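Local coordinates for cytolethal distending toxin protein B (Haemophilus ducreyi, PDB 1SR4) that probably acts as the DNase I-like nuclease subunit of a three-chain bacterial genotoxin, cutting host DNA and thereby disturbing the cell cycle, at residues V7-L12 against M41-G46; T136-A141 against D177-P182. One frame throughout, in Å; residues are numbered along the deposited sequence.

Contact 1 of 2, residues V7-L12 against M41-G46; sequences VATWNL and MVQEAG
M41 N bonds to A8 O at 2.8 Å, continuing a pairing that I39 has already begun, and M41 O accepts W10 N. The strand axes diverge by only 12°, which confirms parallel pairing. M41 has a nearly eclipsed first torsion (chi1 6°), and its chain curls back over the A8 carbonyl until SD lies 3.6 Å from V7 CG1. V42 points to the other face, that of W10, where its CG1 packs 3.9 Å from L12 CB. Q43 bonds through both its N and its O, to W10 O at 3.2 Å and to L12 N at 3.0 Å. At E44 phi turns positive and the strand ends; the side chain approaches N11, whose ND2 donates a hydrogen bond to E44 OE2 at 3.0 Å and another to D177 OD2. The donor comes from 45° above the E44 carboxylate plane, and the flat groups of N11 and E44 stand nearly perpendicular. L12 CD2 rests 3.6 Å from E44 O, with the A45 carbonyl slightly farther away. Helix 20-31 covers the W10 and L12 face and completes a beta-alpha-beta unit; V7, T9 and M41 face V175 of strand 171-175 in the second sheet.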
ATOM      1  N   VAL B   7      -2.156  11.314  -7.585  1.00 10.89           N
ATOM      2  CA  VAL B   7      -1.163  10.494  -8.267  1.00 10.79           C
ATOM      3  C   VAL B   7      -0.326   9.777  -7.221  1.00 10.78           C
ATOM      4  O   VAL B   7      -0.079  10.333  -6.161  1.00 10.85           O
ATOM      5  CB  VAL B   7      -0.240  11.378  -9.133  1.00 11.39           C
ATOM      6  CG1 VAL B   7       0.837  10.504  -9.836  1.00  8.45           C
ATOM      7  CG2 VAL B   7      -1.084  12.147 -10.166  1.00  8.30           C
ATOM      8  N   ALA B   8       0.077   8.539  -7.502  1.00  9.78           N
ATOM      9  CA  ALA B   8       0.898   7.782  -6.554  1.00  9.71           C
ATOM     10  C   ALA B   8       1.880   6.920  -7.310  1.00  8.79           C
ATOM     11  O   ALA B   8       1.753   6.710  -8.518  1.00  9.80           O
ATOM     12  CB  ALA B   8       0.020   6.886  -5.643  1.00  5.74           C
ATOM     13  N   THR B   9       2.849   6.404  -6.580  1.00  7.05           N
ATOM     14  CA  THR B   9       3.855   5.542  -7.172  1.00  9.69           C
ATOM     15  C   THR B   9       4.252   4.510  -6.127  1.00  8.58           C
ATOM     16  O   THR B   9       4.204   4.782  -4.924  1.00 10.09           O
ATOM     17  CB  THR B   9       5.125   6.352  -7.568  1.00  9.22           C
ATOM     18  OG1 THR B   9       6.068   5.498  -8.229  1.00  9.74           O
ATOM     19  CG2 THR B   9       5.800   6.937  -6.307  1.00  7.55           C
ATOM     20  N   TRP B  10       4.622   3.323  -6.596  1.00  8.66           N
ATOM     21  CA  TRP B  10       5.082   2.258  -5.727  1.00  6.85           C
ATOM     22  C   TRP B  10       5.953   1.308  -6.537  1.00  7.97           C
ATOM     23  O   TRP B  10       5.583   0.918  -7.639  1.00  5.97           O
ATOM     24  CB  TRP B  10       3.921   1.466  -5.111  1.00  6.41           C
ATOM     25  CG  TRP B  10       4.399   0.461  -4.086  1.00  7.55           C
ATOM     26  CD1 TRP B  10       5.317   0.683  -3.086  1.00  6.37           C
ATOM     27  CD2 TRP B  10       4.005  -0.925  -3.969  1.00  6.76           C
ATOM     28  NE1 TRP B  10       5.514  -0.477  -2.361  1.00  6.55           N
ATOM     29  CE2 TRP B  10       4.730  -1.475  -2.883  1.00  7.35           C
ATOM     30  CE3 TRP B  10       3.114  -1.747  -4.670  1.00  4.64           C
ATOM     31  CZ2 TRP B  10       4.591  -2.821  -2.486  1.00  6.11           C
ATOM     32  CZ3 TRP B  10       2.972  -3.087  -4.271  1.00  8.21           C
ATOM     33  CH2 TRP B  10       3.709  -3.606  -3.191  1.00  8.11           C
ATOM     34  N   ASN B  11       7.125   0.971  -6.000  1.00  6.45           N
ATOM     35  CA  ASN B  11       7.997   0.019  -6.659  1.00  8.29           C
ATOM     36  C   ASN B  11       7.580  -1.281  -5.976  1.00  7.39           C
ATOM     37  O   ASN B  11       7.830  -1.483  -4.789  1.00  8.56           O
ATOM     38  CB  ASN B  11       9.485   0.305  -6.386  1.00  5.48           C
ATOM     39  CG  ASN B  11      10.391  -0.678  -7.104  1.00  8.23           C
ATOM     40  OD1 ASN B  11      10.018  -1.839  -7.315  1.00  8.24           O
ATOM     41  ND2 ASN B  11      11.576  -0.237  -7.474  1.00  6.71           N
ATOM     42  N   LEU B  12       6.921  -2.138  -6.737  1.00  8.84           N
ATOM     43  CA  LEU B  12       6.401  -3.405  -6.257  1.00  7.38           C
ATOM     44  C   LEU B  12       7.447  -4.494  -6.005  1.00  8.62           C
ATOM     45  O   LEU B  12       7.189  -5.426  -5.242  1.00  7.69           O
ATOM     46  CB  LEU B  12       5.337  -3.889  -7.265  1.00  9.23           C
ATOM     47  CG  LEU B  12       4.443  -5.113  -7.009  1.00  9.21           C
ATOM     48  CD1 LEU B  12       3.031  -4.829  -7.557  1.00  7.47           C
ATOM     49  CD2 LEU B  12       5.050  -6.376  -7.693  1.00  6.30           C
ATOM     50  N   MET B  41       1.659   4.824 -10.547  1.00 10.71           N
ATOM     51  CA  MET B  41       2.768   4.301 -11.345  1.00 12.99           C
ATOM     52  C   MET B  41       3.395   3.139 -10.585  1.00 12.61           C
ATOM     53  O   MET B  41       3.553   3.195  -9.357  1.00 10.16           O
ATOM     54  CB  MET B  41       3.848   5.366 -11.638  1.00 15.58           C
ATOM     55  CG  MET B  41       3.702   6.734 -10.977  1.00 23.59           C
ATOM     56  SD  MET B  41       2.379   7.807 -11.588  1.00 25.54           S
ATOM     57  CE  MET B  41       2.367   7.245 -13.354  1.00 26.99           C
ATOM     58  N   VAL B  42       3.735   2.074 -11.313  1.00 12.83           N
ATOM     59  CA  VAL B  42       4.336   0.894 -10.701  1.00 11.18           C
ATOM     60  C   VAL B  42       5.663   0.540 -11.375  1.00 12.88           C
ATOM     61  O   VAL B  42       5.781   0.597 -12.599  1.00 13.93           O
ATOM     62  CB  VAL B  42       3.401  -0.337 -10.824  1.00 11.18           C
ATOM     63  CG1 VAL B  42       3.956  -1.499  -9.997  1.00  9.84           C
ATOM     64  CG2 VAL B  42       1.981   0.013 -10.335  1.00 11.22           C
ATOM     65  N   GLN B  43       6.671   0.192 -10.578  1.00 12.88           N
ATOM     66  CA  GLN B  43       7.957  -0.219 -11.136  1.00 10.84           C
ATOM     67  C   GLN B  43       8.142  -1.667 -10.690  1.00 10.10           C
ATOM     68  O   GLN B  43       7.525  -2.091  -9.723  1.00 10.92           O
ATOM     69  CB  GLN B  43       9.093   0.659 -10.620  1.00  8.21           C
ATOM     70  CG  GLN B  43       8.939   2.147 -10.907  1.00  8.94           C
ATOM     71  CD  GLN B  43       8.033   2.838  -9.905  1.00  8.97           C
ATOM     72  OE1 GLN B  43       8.187   2.659  -8.701  1.00 10.28           O
ATOM     73  NE2 GLN B  43       7.085   3.634 -10.395  1.00  6.20           N
ATOM     74  N   GLU B  44       8.965  -2.426 -11.401  1.00  9.78           N
ATOM     75  CA  GLU B  44       9.195  -3.832 -11.073  1.00  9.44           C
ATOM     76  C   GLU B  44       7.841  -4.521 -10.908  1.00  9.23           C
ATOM     77  O   GLU B  44       7.595  -5.274  -9.956  1.00  8.90           O
ATOM     78  CB  GLU B  44      10.041  -3.941  -9.798  1.00  8.44           C
ATOM     79  CG  GLU B  44      11.453  -3.349  -9.970  1.00  9.67           C
ATOM     80  CD  GLU B  44      12.357  -3.636  -8.797  1.00 12.74           C
ATOM     81  OE1 GLU B  44      12.411  -4.817  -8.370  1.00 12.77           O
ATOM     82  OE2 GLU B  44      13.012  -2.686  -8.310  1.00 14.82           O
ATOM     83  N   ALA B  45       6.968  -4.267 -11.873  1.00  9.54           N
ATOM     84  CA  ALA B  45       5.613  -4.795 -11.846  1.00 10.04           C
ATOM     85  C   ALA B  45       5.454  -6.299 -11.999  1.00 10.36           C
ATOM     86  O   ALA B  45       4.413  -6.860 -11.613  1.00 10.79           O
ATOM     87  CB  ALA B  45       4.771  -4.080 -12.912  1.00  9.41           C
ATOM     88  N   GLY B  46       6.465  -6.960 -12.545  1.00 10.38           N
ATOM     89  CA  GLY B  46       6.339  -8.390 -12.756  1.00 10.39           C
ATOM     90  C   GLY B  46       5.200  -8.625 -13.736  1.00 11.81           C
ATOM     91  O   GLY B  46       5.061  -7.887 -14.723  1.00  9.65           O
TER

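Contact 2 of 2, residues T136-A141 against D177-P182; sequences TVHALA and DFNRAP
H138 and D177 form a parallel bridge where strand 132-138 and the chain leaving strand 171-175 run out into the probable active-site cleft of a DNase I-like fold. Two backbone bonds define it: D177 N to V137 O at 3.0 Å, and A139 N to D177 O at 2.8 Å, the latter almost collinear with the carbonyl bond. Both side chains project from the same face of the sheet, side by side, with imidazole and carboxylate planes 13° apart. NE2 of H138 and OD2 of D177 are nevertheless 3.9 Å apart, too far for a direct hydrogen bond, and the polar partner of that OD2 is N11 ND2. The segment D177-N179 belongs to the G-D-F-N sequence signature of the endonuclease/exonuclease/phosphatase family, whose Asp and Asn, with a His like H138, line the catalytic centre of relatives; equivalent roles are probable here. N179 has a positive phi, and its side chain turns back to the other segment. There ND2 donates to A139 O at 2.9 Å, with the acceptor in the amide plane but the donor 41° out of the carbonyl plane. The same ND2 meets the H138 ring at its edge, near the ring plane. D177 OD1 also receives a weak bond from N179 N. F178, in the loop, turns its side chain to the side opposite that of D177, into the interior, and V137 CG2 sits over one face of its ring, 4.1 Å from the centroid and 19° off the normal, a CH-pi contact. Y217 stacks on F178. A139 CB abuts F178 O at 3.4 Å. The neighbouring CdtC chain reaches the cleft: its V12 packs on H138, and its D11 OD2 accepts A141 N.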
ATOM      1  N   THR B 136       5.845   7.057 -15.684  1.00 12.18           N
ATOM      2  CA  THR B 136       6.372   6.198 -14.638  1.00 14.14           C
ATOM      3  C   THR B 136       7.839   5.960 -15.053  1.00 14.31           C
ATOM      4  O   THR B 136       8.121   5.685 -16.215  1.00 14.64           O
ATOM      5  CB  THR B 136       5.617   4.817 -14.544  1.00 13.94           C
ATOM      6  OG1 THR B 136       6.227   4.012 -13.525  1.00 16.20           O
ATOM      7  CG2 THR B 136       5.690   4.044 -15.858  1.00 15.52           C
ATOM      8  N   VAL B 137       8.770   6.102 -14.115  1.00 13.65           N
ATOM      9  CA  VAL B 137      10.180   5.871 -14.399  1.00 12.79           C
ATOM     10  C   VAL B 137      10.828   4.992 -13.354  1.00 11.27           C
ATOM     11  O   VAL B 137      10.375   4.901 -12.206  1.00  9.64           O
ATOM     12  CB  VAL B 137      11.023   7.170 -14.429  1.00 13.29           C
ATOM     13  CG1 VAL B 137      10.573   8.054 -15.562  1.00 15.64           C
ATOM     14  CG2 VAL B 137      10.925   7.885 -13.062  1.00 13.61           C
ATOM     15  N   HIS B 138      11.900   4.341 -13.775  1.00  9.46           N
ATOM     16  CA  HIS B 138      12.685   3.506 -12.898  1.00  8.96           C
ATOM     17  C   HIS B 138      14.120   3.708 -13.366  1.00  9.82           C
ATOM     18  O   HIS B 138      14.595   3.003 -14.258  1.00 11.58           O
ATOM     19  CB  HIS B 138      12.278   2.032 -13.017  1.00  8.74           C
ATOM     20  CG  HIS B 138      13.016   1.137 -12.068  1.00  9.08           C
ATOM     21  ND1 HIS B 138      12.775  -0.215 -11.969  1.00 10.43           N
ATOM     22  CD2 HIS B 138      13.998   1.409 -11.177  1.00 10.73           C
ATOM     23  CE1 HIS B 138      13.572  -0.738 -11.056  1.00 11.05           C
ATOM     24  NE2 HIS B 138      14.325   0.227 -10.556  1.00 10.82           N
ATOM     25  N   ALA B 139      14.804   4.686 -12.776  1.00 11.46           N
ATOM     26  CA  ALA B 139      16.183   4.996 -13.163  1.00 11.80           C
ATOM     27  C   ALA B 139      17.164   3.922 -12.699  1.00 13.83           C
ATOM     28  O   ALA B 139      16.842   3.083 -11.837  1.00 12.94           O
ATOM     29  CB  ALA B 139      16.588   6.367 -12.608  1.00 11.01           C
ATOM     30  N   LEU B 140      18.371   3.965 -13.255  1.00 13.82           N
ATOM     31  CA  LEU B 140      19.411   2.997 -12.928  1.00 15.11           C
ATOM     32  C   LEU B 140      19.795   3.000 -11.451  1.00 16.06           C
ATOM     33  O   LEU B 140      19.897   4.057 -10.826  1.00 15.60           O
ATOM     34  CB  LEU B 140      20.651   3.255 -13.805  1.00 15.32           C
ATOM     35  CG  LEU B 140      20.427   3.034 -15.315  1.00 15.52           C
ATOM     36  CD1 LEU B 140      21.509   3.733 -16.149  1.00 16.34           C
ATOM     37  CD2 LEU B 140      20.421   1.529 -15.597  1.00 16.83           C
ATOM     38  N   ALA B 141      20.012   1.805 -10.914  1.00 16.05           N
ATOM     39  CA  ALA B 141      20.375   1.598  -9.512  1.00 19.06           C
ATOM     40  C   ALA B 141      21.587   2.405  -9.071  1.00 20.82           C
ATOM     41  O   ALA B 141      21.652   2.879  -7.936  1.00 22.32           O
ATOM     42  CB  ALA B 141      20.629   0.113  -9.261  1.00 19.79           C
ATOM     43  N   ASP B 177      10.829   5.660  -9.329  1.00 11.02           N
ATOM     44  CA  ASP B 177      12.029   5.348  -8.564  1.00 10.11           C
ATOM     45  C   ASP B 177      13.220   5.980  -9.279  1.00 11.48           C
ATOM     46  O   ASP B 177      13.717   5.433 -10.283  1.00 10.68           O
ATOM     47  CB  ASP B 177      12.160   3.828  -8.502  1.00  9.72           C
ATOM     48  CG  ASP B 177      13.336   3.353  -7.663  1.00 13.27           C
ATOM     49  OD1 ASP B 177      14.246   4.157  -7.336  1.00 12.94           O
ATOM     50  OD2 ASP B 177      13.335   2.140  -7.345  1.00 12.64           O
ATOM     51  N   PHE B 178      13.660   7.135  -8.770  1.00 10.40           N
ATOM     52  CA  PHE B 178      14.787   7.860  -9.351  1.00 11.19           C
ATOM     53  C   PHE B 178      16.136   7.339  -8.891  1.00 12.10           C
ATOM     54  O   PHE B 178      17.166   7.665  -9.475  1.00 11.87           O
ATOM     55  CB  PHE B 178      14.668   9.354  -9.038  1.00 11.03           C
ATOM     56  CG  PHE B 178      13.636  10.053  -9.873  1.00 13.29           C
ATOM     57  CD1 PHE B 178      13.979  10.599 -11.103  1.00 13.01           C
ATOM     58  CD2 PHE B 178      12.313  10.141  -9.445  1.00 12.22           C
ATOM     59  CE1 PHE B 178      13.028  11.231 -11.901  1.00 13.36           C
ATOM     60  CE2 PHE B 178      11.353  10.769 -10.236  1.00 13.40           C
ATOM     61  CZ  PHE B 178      11.716  11.318 -11.469  1.00 11.84           C
ATOM     62  N   ASN B 179      16.129   6.534  -7.838  1.00 10.68           N
ATOM     63  CA  ASN B 179      17.356   5.951  -7.335  1.00 10.30           C
ATOM     64  C   ASN B 179      18.451   6.945  -6.965  1.00 10.85           C
ATOM     65  O   ASN B 179      19.628   6.646  -7.109  1.00 10.80           O
ATOM     66  CB  ASN B 179      17.899   4.914  -8.337  1.00 11.38           C
ATOM     67  CG  ASN B 179      17.442   3.499  -8.005  1.00 10.79           C
ATOM     68  OD1 ASN B 179      17.475   3.107  -6.846  1.00 12.19           O
ATOM     69  ND2 ASN B 179      17.024   2.729  -9.014  1.00 10.31           N
ATOM     70  N   ARG B 180      18.062   8.118  -6.483  1.00  9.60           N
ATOM     71  CA  ARG B 180      19.021   9.137  -6.039  1.00 11.03           C
ATOM     72  C   ARG B 180      18.222  10.138  -5.225  1.00 11.08           C
ATOM     73  O   ARG B 180      17.011  10.257  -5.405  1.00 11.61           O
ATOM     74  CB  ARG B 180      19.696   9.832  -7.231  1.00 10.82           C
ATOM     75  CG  ARG B 180      18.722  10.551  -8.166  1.00 14.37           C
ATOM     76  CD  ARG B 180      19.337  10.782  -9.537  1.00 12.84           C
ATOM     77  NE  ARG B 180      20.412  11.769  -9.504  1.00 14.39           N
ATOM     78  CZ  ARG B 180      21.054  12.185 -10.592  1.00 15.97           C
ATOM     79  NH1 ARG B 180      20.730  11.693 -11.783  1.00 15.40           N
ATOM     80  NH2 ARG B 180      22.006  13.098 -10.497  1.00 16.16           N
ATOM     81  N   ALA B 181      18.884  10.846  -4.321  1.00 11.99           N
ATOM     82  CA  ALA B 181      18.205  11.812  -3.479  1.00 11.82           C
ATOM     83  C   ALA B 181      17.626  12.960  -4.294  1.00 12.12           C
ATOM     84  O   ALA B 181      18.157  13.334  -5.340  1.00 12.44           O
ATOM     85  CB  ALA B 181      19.175  12.347  -2.433  1.00 14.18           C
ATOM     86  N   PRO B 182      16.512  13.530  -3.834  1.00 13.19           N
ATOM     87  CA  PRO B 182      15.907  14.643  -4.574  1.00 14.71           C
ATOM     88  C   PRO B 182      16.891  15.810  -4.781  1.00 15.28           C
ATOM     89  O   PRO B 182      16.942  16.406  -5.857  1.00 14.22           O
ATOM     90  CB  PRO B 182      14.723  15.036  -3.695  1.00 14.58           C
ATOM     91  CG  PRO B 182      14.326  13.737  -3.060  1.00 14.18           C
ATOM     92  CD  PRO B 182      15.645  13.076  -2.734  1.00 13.22           C
TER
HETATM   93  O   HOH W   1      19.625   2.971  -5.513  1.00 40.91           O

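Overall arrangement
From the N terminus, contact 1 comes first: 41-46 returns beside 7-12 and closes a loop that contains helix 20-31. Contact 2 opens only afterwards, when 177-182 comes back to 136-141 over helix 147-159 and strand 171-175, so the loops follow in series, neither nesting nor crossing. Each joins parallel neighbours at strand C-terminal ends, contact 1 in the eight-strand sheet and contact 2 in the six-strand sheet. Their centres lie 12 Å apart; Q43 CG lies against V137 O, and the hydrogen bond from N11 to D177 links the sheets. The sheets thus meet face to face, bringing polar strand-end residues to one cleft, consistent with a DNase I-like active site.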